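Long-range contacts in fibronectin type III domain-containing protein (Simiduia agarivorans, PDB 6P2K), which probably hydrolyses xyloglucan or related beta-glucans as a family 74 glycoside hydrolase, this chain being its beta-propeller part: residues Val60-Val65 and Ala103-Lys108; Gly76-Leu81 and Asn99-Ser104; Ala117-Arg122 and Gln140-Gln145. All coordinates share one frame; numbering follows the deposited sequence.

Contact 1: Val60-Val65 and Ala103-Lys108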
ATOM      1  N   VAL B  60     -13.315  52.479   5.910  1.00 31.69           N
ATOM      2  CA  VAL B  60     -12.881  53.458   4.918  1.00 32.95           C
ATOM      3  C   VAL B  60     -13.615  53.215   3.608  1.00 36.37           C
ATOM      4  O   VAL B  60     -13.622  52.093   3.088  1.00 34.96           O
ATOM      5  CB  VAL B  60     -11.359  53.392   4.711  1.00 32.52           C
ATOM      6  CG1 VAL B  60     -10.928  54.403   3.660  1.00 26.87           C
ATOM      7  CG2 VAL B  60     -10.636  53.639   6.022  1.00 32.26           C
ATOM      8  N   PHE B  61     -14.222  54.274   3.065  1.00 33.60           N
ATOM      9  CA  PHE B  61     -14.950  54.194   1.808  1.00 32.36           C
ATOM     10  C   PHE B  61     -14.249  54.888   0.649  1.00 32.67           C
ATOM     11  O   PHE B  61     -14.618  54.639  -0.504  1.00 34.19           O
ATOM     12  CB  PHE B  61     -16.355  54.794   1.967  1.00 33.01           C
ATOM     13  CG  PHE B  61     -17.264  53.991   2.850  1.00 34.92           C
ATOM     14  CD1 PHE B  61     -17.448  52.637   2.634  1.00 35.41           C
ATOM     15  CD2 PHE B  61     -17.940  54.594   3.897  1.00 36.43           C
ATOM     16  CE1 PHE B  61     -18.286  51.898   3.447  1.00 33.71           C
ATOM     17  CE2 PHE B  61     -18.778  53.859   4.713  1.00 36.96           C
ATOM     18  CZ  PHE B  61     -18.949  52.509   4.487  1.00 33.47           C
ATOM     19  N   ALA B  62     -13.262  55.742   0.910  1.00 30.70           N
ATOM     20  CA  ALA B  62     -12.615  56.484  -0.164  1.00 33.27           C
ATOM     21  C   ALA B  62     -11.265  57.011   0.302  1.00 34.44           C
ATOM     22  O   ALA B  62     -11.088  57.365   1.471  1.00 34.86           O
ATOM     23  CB  ALA B  62     -13.489  57.645  -0.649  1.00 35.75           C
ATOM     24  N   VAL B  63     -10.319  57.057  -0.633  1.00 33.63           N
ATOM     25  CA  VAL B  63      -9.006  57.655  -0.422  1.00 33.47           C
ATOM     26  C   VAL B  63      -8.658  58.470  -1.660  1.00 37.16           C
ATOM     27  O   VAL B  63      -8.878  58.021  -2.790  1.00 39.11           O
ATOM     28  CB  VAL B  63      -7.919  56.591  -0.145  1.00 30.22           C
ATOM     29  CG1 VAL B  63      -6.559  57.248   0.038  1.00 27.73           C
ATOM     30  CG2 VAL B  63      -8.269  55.760   1.075  1.00 31.83           C
ATOM     31  N   ALA B  64      -8.118  59.670  -1.450  1.00 36.48           N
ATOM     32  CA  ALA B  64      -7.705  60.526  -2.554  1.00 39.62           C
ATOM     33  C   ALA B  64      -6.425  61.258  -2.183  1.00 40.75           C
ATOM     34  O   ALA B  64      -6.314  61.805  -1.083  1.00 42.04           O
ATOM     35  CB  ALA B  64      -8.799  61.535  -2.922  1.00 40.29           C
ATOM     36  N   VAL B  65      -5.465  61.263  -3.104  1.00 40.54           N
ATOM     37  CA  VAL B  65      -4.214  61.995  -2.947  1.00 40.69           C
ATOM     38  C   VAL B  65      -4.312  63.286  -3.746  1.00 41.37           C
ATOM     39  O   VAL B  65      -4.805  63.288  -4.878  1.00 42.10           O
ATOM     40  CB  VAL B  65      -3.011  61.146  -3.403  1.00 40.14           C
ATOM     41  CG1 VAL B  65      -1.713  61.770  -2.930  1.00 39.46           C
ATOM     42  CG2 VAL B  65      -3.138  59.725  -2.884  1.00 30.90           C
ATOM     43  N   ALA B 103     -17.850  58.880   0.812  1.00 43.47           N
ATOM     44  CA  ALA B 103     -17.349  57.812  -0.042  1.00 38.90           C
ATOM     45  C   ALA B 103     -16.826  58.306  -1.387  1.00 40.75           C
ATOM     46  O   ALA B 103     -16.591  57.483  -2.279  1.00 40.64           O
ATOM     47  CB  ALA B 103     -18.439  56.762  -0.274  1.00 36.84           C
ATOM     48  N   SER B 104     -16.633  59.612  -1.560  1.00 43.07           N
ATOM     49  CA  SER B 104     -16.110  60.149  -2.811  1.00 44.95           C
ATOM     50  C   SER B 104     -15.357  61.441  -2.530  1.00 47.00           C
ATOM     51  O   SER B 104     -15.851  62.299  -1.792  1.00 48.67           O
ATOM     52  CB  SER B 104     -17.234  60.413  -3.822  1.00 46.90           C
ATOM     53  OG  SER B 104     -18.215  59.391  -3.798  1.00 50.17           O
ATOM     54  N   ILE B 105     -14.167  61.575  -3.114  1.00 43.30           N
ATOM     55  CA  ILE B 105     -13.404  62.820  -3.073  1.00 46.35           C
ATOM     56  C   ILE B 105     -12.867  63.089  -4.472  1.00 45.44           C
ATOM     57  O   ILE B 105     -12.275  62.202  -5.096  1.00 46.16           O
ATOM     58  CB  ILE B 105     -12.247  62.770  -2.053  1.00 43.01           C
ATOM     59  CG1 ILE B 105     -12.728  62.228  -0.707  1.00 40.66           C
ATOM     60  CG2 ILE B 105     -11.644  64.153  -1.871  1.00 42.90           C
ATOM     61  CD1 ILE B 105     -11.727  61.311  -0.030  1.00 37.08           C
ATOM     62  N   ALA B 106     -13.074  64.309  -4.967  1.00 42.67           N
ATOM     63  CA  ALA B 106     -12.652  64.674  -6.312  1.00 46.05           C
ATOM     64  C   ALA B 106     -12.085  66.085  -6.311  1.00 48.58           C
ATOM     65  O   ALA B 106     -12.623  66.980  -5.652  1.00 47.81           O
ATOM     66  CB  ALA B 106     -13.814  64.576  -7.310  1.00 47.88           C
ATOM     67  N   PHE B 107     -11.002  66.276  -7.059  1.00 48.98           N
ATOM     68  CA  PHE B 107     -10.327  67.560  -7.174  1.00 53.76           C
ATOM     69  C   PHE B 107     -10.634  68.212  -8.518  1.00 55.79           C
ATOM     70  O   PHE B 107     -10.993  67.548  -9.493  1.00 55.13           O
ATOM     71  CB  PHE B 107      -8.812  67.396  -7.015  1.00 53.23           C
ATOM     72  CG  PHE B 107      -8.397  66.813  -5.695  1.00 50.63           C
ATOM     73  CD1 PHE B 107      -8.315  65.443  -5.523  1.00 47.38           C
ATOM     74  CD2 PHE B 107      -8.083  67.637  -4.630  1.00 52.01           C
ATOM     75  CE1 PHE B 107      -7.931  64.905  -4.313  1.00 45.52           C
ATOM     76  CE2 PHE B 107      -7.698  67.104  -3.417  1.00 49.97           C
ATOM     77  CZ  PHE B 107      -7.621  65.735  -3.259  1.00 45.37           C
ATOM     78  N   LYS B 108     -10.476  69.527  -8.559  1.00 57.35           N
ATOM     79  CA  LYS B 108     -10.700  70.267  -9.795  1.00 58.99           C
ATOM     80  C   LYS B 108      -9.445  70.218 -10.660  1.00 60.03           C
ATOM     81  O   LYS B 108      -8.340  70.429 -10.150  1.00 60.85           O
ATOM     82  CB  LYS B 108     -11.075  71.714  -9.489  1.00 60.85           C
ATOM     83  CG  LYS B 108     -11.273  72.592 -10.714  1.00 65.43           C
ATOM     84  CD  LYS B 108     -11.920  73.915 -10.330  1.00 66.63           C
ATOM     85  CE  LYS B 108     -11.761  74.955 -11.427  1.00 71.16           C
ATOM     86  NZ  LYS B 108     -12.320  76.278 -11.020  1.00 71.04           N
TER
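Phe61 meets Ala103 through its first side-chain carbon, with CB of Phe61 3.6 Å from CB of Ala103. Its CG stands beside the backbone N (chi1 -68°), and the ring leads away from 103-108 toward Ser101 and Asp124. Asp124 and Gln16 are zinc ligands; the side chain of Phe61 comes about 4 Å from that of Asp124 and about 6 Å from the zinc ion (nearest atoms), as a second-shell neighbour of the site. Phe61 O accepts a hydrogen bond from Arg122 NE.

At Ala62 the methyl group lies against the backbone: Ala62 CB is 3.5 Å from Ala103 C, a close approach of a methyl to the main chain. In their own sheet the main chains of Phe61 and Ala62 share Gly76 as partner, a classic beta bulge. The segments 60-65 and 103-108 themselves share no hydrogen bond; they run nearly parallel, with axes 11° apart and 5.2 Å from each other at closest approach. This is the packing of a beta-propeller, in which the first strands of two successive four-stranded blades lie side by side and the seam is filled by side chains.

Val63 packs on Ile73 and Tyr31. Ala64 comes back to the seam, its CB 3.8 Å from CB of Ile105. The CD1 methyl of Ile105 lies 4.1 Å from CB of Ala62 and equally far from CB of Ala64, so one isoleucine serves two alanines. Ala64 also touches Phe107, whose CE1 is 3.7 Å from CB of Ala64; the methyl sits at the ring edge, near its plane. The Val65 side chain packs on Tyr31 and Asp23, but its carbonyl O approaches the same Phe107 CE1 to 3.6 Å, while the ring also rests on Pro67.

Contact 2: Gly76-Leu81 and Asn99-Ser104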
ATOM      1  N   GLY B  76     -12.163  59.175   3.354  1.00 37.96           N
ATOM      2  CA  GLY B  76     -13.559  59.202   3.721  1.00 37.13           C
ATOM      3  C   GLY B  76     -13.949  57.936   4.455  1.00 36.40           C
ATOM      4  O   GLY B  76     -13.751  56.828   3.949  1.00 34.18           O
ATOM      5  N   THR B  77     -14.494  58.105   5.657  1.00 37.89           N
ATOM      6  CA  THR B  77     -14.893  56.990   6.509  1.00 38.00           C
ATOM      7  C   THR B  77     -16.365  57.117   6.886  1.00 40.09           C
ATOM      8  O   THR B  77     -17.047  58.086   6.542  1.00 42.95           O
ATOM      9  CB  THR B  77     -14.038  56.917   7.779  1.00 33.52           C
ATOM     10  OG1 THR B  77     -14.396  57.988   8.660  1.00 34.27           O
ATOM     11  CG2 THR B  77     -12.563  57.010   7.442  1.00 31.45           C
ATOM     12  N   LEU B  78     -16.842  56.111   7.622  1.00 37.68           N
ATOM     13  CA  LEU B  78     -18.230  56.098   8.066  1.00 37.33           C
ATOM     14  C   LEU B  78     -18.526  57.249   9.017  1.00 42.22           C
ATOM     15  O   LEU B  78     -19.679  57.682   9.126  1.00 44.42           O
ATOM     16  CB  LEU B  78     -18.546  54.756   8.726  1.00 36.18           C
ATOM     17  CG  LEU B  78     -19.978  54.475   9.186  1.00 38.01           C
ATOM     18  CD1 LEU B  78     -20.946  54.531   8.012  1.00 38.55           C
ATOM     19  CD2 LEU B  78     -20.057  53.128   9.891  1.00 37.62           C
ATOM     20  N   TYR B  79     -17.508  57.764   9.708  1.00 42.15           N
ATOM     21  CA  TYR B  79     -17.691  58.873  10.633  1.00 42.36           C
ATOM     22  C   TYR B  79     -17.212  60.207  10.073  1.00 43.26           C
ATOM     23  O   TYR B  79     -17.250  61.215  10.786  1.00 41.53           O
ATOM     24  CB  TYR B  79     -16.989  58.588  11.963  1.00 41.87           C
ATOM     25  CG  TYR B  79     -17.529  59.419  13.111  1.00 41.31           C
ATOM     26  CD1 TYR B  79     -18.826  59.239  13.573  1.00 42.91           C
ATOM     27  CD2 TYR B  79     -16.749  60.393  13.721  1.00 47.24           C
ATOM     28  CE1 TYR B  79     -19.330  60.000  14.617  1.00 50.42           C
ATOM     29  CE2 TYR B  79     -17.245  61.160  14.769  1.00 50.90           C
ATOM     30  CZ  TYR B  79     -18.537  60.958  15.211  1.00 50.13           C
ATOM     31  OH  TYR B  79     -19.039  61.712  16.250  1.00 54.65           O
ATOM     32  N   GLY B  80     -16.764  60.248   8.825  1.00 42.83           N
ATOM     33  CA  GLY B  80     -16.454  61.507   8.186  1.00 43.91           C
ATOM     34  C   GLY B  80     -15.074  61.522   7.569  1.00 43.43           C
ATOM     35  O   GLY B  80     -14.304  60.567   7.654  1.00 41.06           O
ATOM     36  N   LEU B  81     -14.770  62.652   6.938  1.00 43.04           N
ATOM     37  CA  LEU B  81     -13.508  62.825   6.236  1.00 41.87           C
ATOM     38  C   LEU B  81     -12.358  63.007   7.221  1.00 40.34           C
ATOM     39  O   LEU B  81     -12.505  63.657   8.259  1.00 41.99           O
ATOM     40  CB  LEU B  81     -13.601  64.036   5.305  1.00 43.15           C
ATOM     41  CG  LEU B  81     -12.646  64.183   4.122  1.00 42.52           C
ATOM     42  CD1 LEU B  81     -12.900  63.106   3.083  1.00 37.89           C
ATOM     43  CD2 LEU B  81     -12.815  65.562   3.514  1.00 44.81           C
ATOM     44  N   ASN B  99     -19.461  62.753  11.832  1.00 46.55           N
ATOM     45  CA  ASN B  99     -20.685  61.955  11.794  1.00 47.08           C
ATOM     46  C   ASN B  99     -21.326  61.947  10.407  1.00 49.06           C
ATOM     47  O   ASN B  99     -22.537  61.738  10.282  1.00 48.49           O
ATOM     48  CB  ASN B  99     -21.693  62.439  12.848  1.00 54.23           C
ATOM     49  CG  ASN B  99     -22.579  61.325  13.374  1.00 55.11           C
ATOM     50  OD1 ASN B  99     -22.612  60.228  12.818  1.00 54.31           O
ATOM     51  ND2 ASN B  99     -23.305  61.604  14.450  1.00 56.41           N
ATOM     52  N   LYS B 100     -20.533  62.160   9.354  1.00 50.02           N
ATOM     53  CA  LYS B 100     -21.025  62.230   7.979  1.00 51.63           C
ATOM     54  C   LYS B 100     -20.241  61.243   7.121  1.00 45.45           C
ATOM     55  O   LYS B 100     -19.095  61.512   6.758  1.00 43.95           O
ATOM     56  CB  LYS B 100     -20.886  63.645   7.416  1.00 57.39           C
ATOM     57  CG  LYS B 100     -21.740  64.699   8.099  1.00 65.24           C
ATOM     58  CD  LYS B 100     -23.214  64.354   8.019  1.00 71.31           C
ATOM     59  CE  LYS B 100     -23.715  64.450   6.586  1.00 75.04           C
ATOM     60  NZ  LYS B 100     -25.189  64.662   6.516  1.00 78.69           N
ATOM     61  N   SER B 101     -20.857  60.115   6.776  1.00 43.99           N
ATOM     62  CA  SER B 101     -20.176  59.106   5.967  1.00 44.27           C
ATOM     63  C   SER B 101     -19.883  59.638   4.570  1.00 45.43           C
ATOM     64  O   SER B 101     -20.791  60.088   3.864  1.00 46.22           O
ATOM     65  CB  SER B 101     -21.027  57.840   5.879  1.00 44.49           C
ATOM     66  OG  SER B 101     -20.307  56.788   5.267  1.00 41.85           O
ATOM     67  N   ILE B 102     -18.616  59.564   4.163  1.00 44.51           N
ATOM     68  CA  ILE B 102     -18.152  60.103   2.889  1.00 44.08           C
ATOM     69  C   ILE B 102     -17.484  58.992   2.094  1.00 45.06           C
ATOM     70  O   ILE B 102     -16.639  58.261   2.627  1.00 43.11           O
ATOM     71  CB  ILE B 102     -17.190  61.285   3.101  1.00 42.08           C
ATOM     72  CG1 ILE B 102     -17.924  62.427   3.785  1.00 45.72           C
ATOM     73  CG2 ILE B 102     -16.601  61.769   1.789  1.00 39.68           C
ATOM     74  CD1 ILE B 102     -17.003  63.438   4.334  1.00 48.04           C
ATOM     75  N   ALA B 103     -17.850  58.880   0.812  1.00 43.47           N
ATOM     76  CA  ALA B 103     -17.349  57.812  -0.042  1.00 38.90           C
ATOM     77  C   ALA B 103     -16.826  58.306  -1.387  1.00 40.75           C
ATOM     78  O   ALA B 103     -16.591  57.483  -2.279  1.00 40.64           O
ATOM     79  CB  ALA B 103     -18.439  56.762  -0.274  1.00 36.84           C
ATOM     80  N   SER B 104     -16.633  59.612  -1.560  1.00 43.07           N
ATOM     81  CA  SER B 104     -16.110  60.149  -2.811  1.00 44.95           C
ATOM     82  C   SER B 104     -15.357  61.441  -2.530  1.00 47.00           C
ATOM     83  O   SER B 104     -15.851  62.299  -1.792  1.00 48.67           O
ATOM     84  CB  SER B 104     -17.234  60.413  -3.822  1.00 46.90           C
ATOM     85  OG  SER B 104     -18.215  59.391  -3.798  1.00 50.17           O
TER
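Tyr79 has CG anti to its backbone N (chi1 -159°), and its ring comes back over the main chain of Asn99, whose N lies 3.7 Å above the ring plane, over its centre. Ile102 carries CG1 beside its backbone N, and CD1 at the end of that branch touches Leu81, 3.6 Å from CB of Leu81. The N-H of Asn99 is taken by the carbonyl of Tyr79: N of Asn99 is 2.9 Å from O of Tyr79, in a bent bond (132°) with the donor above the carbonyl plane. An alanine in place of Tyr79 would keep that backbone bond but would probably leave the Asn99 main chain without its aromatic cover and Phe131 without its ring partner.

Residues 77-80 form a type I turn, the tip of the beta-hairpin joining strands 72-77 and 80-84 of one propeller blade, and this tip lies against the lead-in to the first strand of the next. Thr77 OG1 accepts from Tyr79 N in an ST turn and donates to Gly80 O. Across the blades, Ile102 N bonds Thr77 O at 3.2 Å; that oxygen also receives Gly80 N, the two donors coming from opposite faces of its plane. Gly80 CA approaches Lys100 O to 3.0 Å as a CA-H...O contact. Leu78 CD1 lies 3.6 Å from Ser101 OG, a hydroxyl hydrogen-bonded to Gly120 O.

Contact 3: Ala117-Arg122 and Gln140-Gln145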
ATOM      1  N   ALA B 117     -16.182  66.729  -1.567  1.00 52.62           N
ATOM      2  CA  ALA B 117     -16.349  65.520  -0.772  1.00 51.11           C
ATOM      3  C   ALA B 117     -17.833  65.197  -0.720  1.00 50.01           C
ATOM      4  O   ALA B 117     -18.637  66.030  -0.288  1.00 47.97           O
ATOM      5  CB  ALA B 117     -15.775  65.690   0.636  1.00 44.34           C
ATOM      6  N   ALA B 118     -18.195  63.999  -1.165  1.00 50.08           N
ATOM      7  CA  ALA B 118     -19.592  63.638  -1.310  1.00 51.64           C
ATOM      8  C   ALA B 118     -19.996  62.614  -0.263  1.00 48.01           C
ATOM      9  O   ALA B 118     -19.317  61.589  -0.113  1.00 46.69           O
ATOM     10  CB  ALA B 118     -19.857  63.080  -2.712  1.00 51.88           C
ATOM     11  N   PRO B 119     -21.069  62.865   0.485  1.00 48.28           N
ATOM     12  CA  PRO B 119     -21.586  61.846   1.404  1.00 46.67           C
ATOM     13  C   PRO B 119     -21.891  60.544   0.678  1.00 45.08           C
ATOM     14  O   PRO B 119     -22.402  60.540  -0.444  1.00 47.90           O
ATOM     15  CB  PRO B 119     -22.860  62.492   1.956  1.00 49.36           C
ATOM     16  CG  PRO B 119     -22.572  63.948   1.907  1.00 49.30           C
ATOM     17  CD  PRO B 119     -21.723  64.169   0.681  1.00 48.49           C
ATOM     18  N   GLY B 120     -21.571  59.434   1.325  1.00 42.77           N
ATOM     19  CA  GLY B 120     -21.814  58.140   0.718  1.00 42.87           C
ATOM     20  C   GLY B 120     -21.291  57.025   1.593  1.00 42.46           C
ATOM     21  O   GLY B 120     -20.574  57.248   2.575  1.00 42.78           O
ATOM     22  N   TRP B 121     -21.662  55.799   1.205  1.00 41.31           N
ATOM     23  CA  TRP B 121     -21.200  54.620   1.945  1.00 38.17           C
ATOM     24  C   TRP B 121     -21.174  53.362   1.086  1.00 36.38           C
ATOM     25  O   TRP B 121     -21.270  52.266   1.647  1.00 36.22           O
ATOM     26  CB  TRP B 121     -22.085  54.396   3.172  1.00 41.84           C
ATOM     27  CG  TRP B 121     -23.537  54.268   2.824  1.00 42.97           C
ATOM     28  CD1 TRP B 121     -24.213  53.118   2.553  1.00 42.99           C
ATOM     29  CD2 TRP B 121     -24.488  55.333   2.697  1.00 45.64           C
ATOM     30  NE1 TRP B 121     -25.529  53.396   2.273  1.00 45.15           N
ATOM     31  CE2 TRP B 121     -25.722  54.750   2.353  1.00 47.46           C
ATOM     32  CE3 TRP B 121     -24.416  56.721   2.845  1.00 46.57           C
ATOM     33  CZ2 TRP B 121     -26.876  55.507   2.153  1.00 48.93           C
ATOM     34  CZ3 TRP B 121     -25.560  57.470   2.647  1.00 48.92           C
ATOM     35  CH2 TRP B 121     -26.774  56.861   2.306  1.00 49.77           C
ATOM     36  N   ARG B 122     -21.067  53.472  -0.238  1.00 35.86           N
ATOM     37  CA  ARG B 122     -20.944  52.327  -1.155  1.00 35.30           C
ATOM     38  C   ARG B 122     -22.155  51.418  -0.954  1.00 35.60           C
ATOM     39  O   ARG B 122     -23.290  51.918  -0.929  1.00 36.45           O
ATOM     40  CB  ARG B 122     -19.587  51.670  -0.939  1.00 34.87           C
ATOM     41  CG  ARG B 122     -18.420  52.585  -1.218  1.00 33.26           C
ATOM     42  CD  ARG B 122     -17.124  51.810  -1.380  1.00 34.22           C
ATOM     43  NE  ARG B 122     -16.060  52.679  -1.869  1.00 36.24           N
ATOM     44  CZ  ARG B 122     -15.629  52.700  -3.126  1.00 36.51           C
ATOM     45  NH1 ARG B 122     -16.161  51.886  -4.029  1.00 32.43           N
ATOM     46  NH2 ARG B 122     -14.660  53.535  -3.481  1.00 37.39           N
ATOM     47  N   GLN B 140     -26.700  66.051  -0.534  1.00 63.39           N
ATOM     48  CA  GLN B 140     -25.795  67.133  -0.183  1.00 63.97           C
ATOM     49  C   GLN B 140     -24.371  66.758  -0.563  1.00 61.93           C
ATOM     50  O   GLN B 140     -24.053  65.593  -0.810  1.00 54.40           O
ATOM     51  CB  GLN B 140     -25.881  67.474   1.309  1.00 60.62           C
ATOM     52  CG  GLN B 140     -27.098  68.305   1.663  1.00 68.15           C
ATOM     53  CD  GLN B 140     -27.098  68.744   3.108  1.00 71.03           C
ATOM     54  OE1 GLN B 140     -26.715  67.987   3.998  1.00 70.68           O
ATOM     55  NE2 GLN B 140     -27.521  69.981   3.350  1.00 68.42           N
ATOM     56  N   VAL B 141     -23.516  67.775  -0.600  1.00 64.21           N
ATOM     57  CA  VAL B 141     -22.137  67.644  -1.056  1.00 62.20           C
ATOM     58  C   VAL B 141     -21.297  68.694  -0.341  1.00 61.74           C
ATOM     59  O   VAL B 141     -21.684  69.864  -0.266  1.00 64.73           O
ATOM     60  CB  VAL B 141     -22.036  67.800  -2.588  1.00 65.41           C
ATOM     61  CG1 VAL B 141     -20.671  68.330  -2.986  1.00 67.70           C
ATOM     62  CG2 VAL B 141     -22.313  66.470  -3.284  1.00 62.16           C
ATOM     63  N   PHE B 142     -20.152  68.278   0.192  1.00 58.33           N
ATOM     64  CA  PHE B 142     -19.221  69.203   0.826  1.00 54.41           C
ATOM     65  C   PHE B 142     -18.191  69.666  -0.195  1.00 58.15           C
ATOM     66  O   PHE B 142     -17.558  68.846  -0.867  1.00 54.29           O
ATOM     67  CB  PHE B 142     -18.529  68.547   2.021  1.00 52.19           C
ATOM     68  CG  PHE B 142     -19.472  68.135   3.112  1.00 59.09           C
ATOM     69  CD1 PHE B 142     -19.829  69.026   4.110  1.00 61.62           C
ATOM     70  CD2 PHE B 142     -20.005  66.856   3.138  1.00 56.93           C
ATOM     71  CE1 PHE B 142     -20.697  68.648   5.116  1.00 61.67           C
ATOM     72  CE2 PHE B 142     -20.876  66.474   4.141  1.00 56.84           C
ATOM     73  CZ  PHE B 142     -21.221  67.370   5.131  1.00 59.77           C
ATOM     74  N   VAL B 143     -18.028  70.981  -0.309  1.00 56.88           N
ATOM     75  CA  VAL B 143     -17.123  71.582  -1.280  1.00 59.09           C
ATOM     76  C   VAL B 143     -16.172  72.514  -0.543  1.00 60.48           C
ATOM     77  O   VAL B 143     -16.555  73.163   0.436  1.00 59.78           O
ATOM     78  CB  VAL B 143     -17.900  72.336  -2.383  1.00 62.78           C
ATOM     79  CG1 VAL B 143     -18.803  73.393  -1.769  1.00 67.76           C
ATOM     80  CG2 VAL B 143     -16.949  72.955  -3.400  1.00 61.20           C
ATOM     81  N   SER B 144     -14.923  72.564  -1.006  1.00 62.73           N
ATOM     82  CA  SER B 144     -13.911  73.439  -0.438  1.00 67.82           C
ATOM     83  C   SER B 144     -13.165  74.143  -1.561  1.00 71.02           C
ATOM     84  O   SER B 144     -12.799  73.516  -2.560  1.00 69.78           O
ATOM     85  CB  SER B 144     -12.920  72.658   0.437  1.00 64.87           C
ATOM     86  OG  SER B 144     -11.630  73.245   0.400  1.00 63.59           O
ATOM     87  N   GLN B 145     -12.946  75.447  -1.393  1.00 73.65           N
ATOM     88  CA  GLN B 145     -12.158  76.243  -2.324  1.00 74.50           C
ATOM     89  C   GLN B 145     -10.770  76.559  -1.783  1.00 70.32           C
ATOM     90  O   GLN B 145     -10.035  77.335  -2.403  1.00 72.60           O
ATOM     91  CB  GLN B 145     -12.887  77.546  -2.661  1.00 80.37           C
ATOM     92  CG  GLN B 145     -14.035  77.403  -3.652  1.00 85.15           C
ATOM     93  CD  GLN B 145     -15.381  77.249  -2.970  1.00 88.18           C
ATOM     94  OE1 GLN B 145     -15.673  76.216  -2.367  1.00 87.36           O
ATOM     95  NE2 GLN B 145     -16.211  78.283  -3.059  1.00 90.56           N
TER
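Ala117 and Phe142 form an antiparallel hydrogen-bonded pair, gripped by two main-chain bonds. Ala117 N donates to Phe142 O at 2.6 Å, and Phe142 N returns a bond to Ala117 O at 2.8 Å. Their side chains leave on the same face of the sheet, where CB of Phe142 comes within 3.4 Å of Ala117 O. That oxygen lies in the plane of the Phe142 ring, at its edge. CG of Phe142 stands beside its backbone N (chi1 -62°). The ring meets Pro119, whose CG is 3.8 Å from CE2 of Phe142; the two side chains cross at about a right angle.

Pro119 has no N-H to continue the ladder. Its CD instead sits 3.1 Å from Gln140 O, a tight contact beyond which the chain leaves the strand. The pairing joins the second and third strands of one four-stranded antiparallel propeller blade, 114-119 and 139-144, and the short strands run at 163° to each other. Beside the bonded pair, Ala118 CB packs on Val141 CG2 at 4.2 Å.

Farther out, the outermost strand of the blade, 152-155, backs the third: Phe142 rests on Thr153, Gln140 NE2 is hydrogen-bonded to Thr155 OG1, and the main chain of Val141 pairs with Val154. On the inner side, Ala118 is bonded through its backbone to Ala103 and Ser104, while its methyl touches Val166 and Val169, on the first strand of the following blade.

Overall arrangement
From the N terminus, contact 1 opens first, at strand 60-66, and contact 2 opens within its span, at the hairpin 76-81. Both close on strand 102-108 and share Ala103 and Ser104, so the shorter loop of contact 2 falls within the longer one of contact 1. Together they join one propeller blade to the next, contact 1 between first strands and contact 2 at the hairpin tip. Contact 3 follows in series and stays within the later of these two blades; its loop contains the zinc ligand Asp124. Strand 114-119 pairs with strand 102-108, which contacts 1 and 2 share, so contact 3 adds the next strands of that blade.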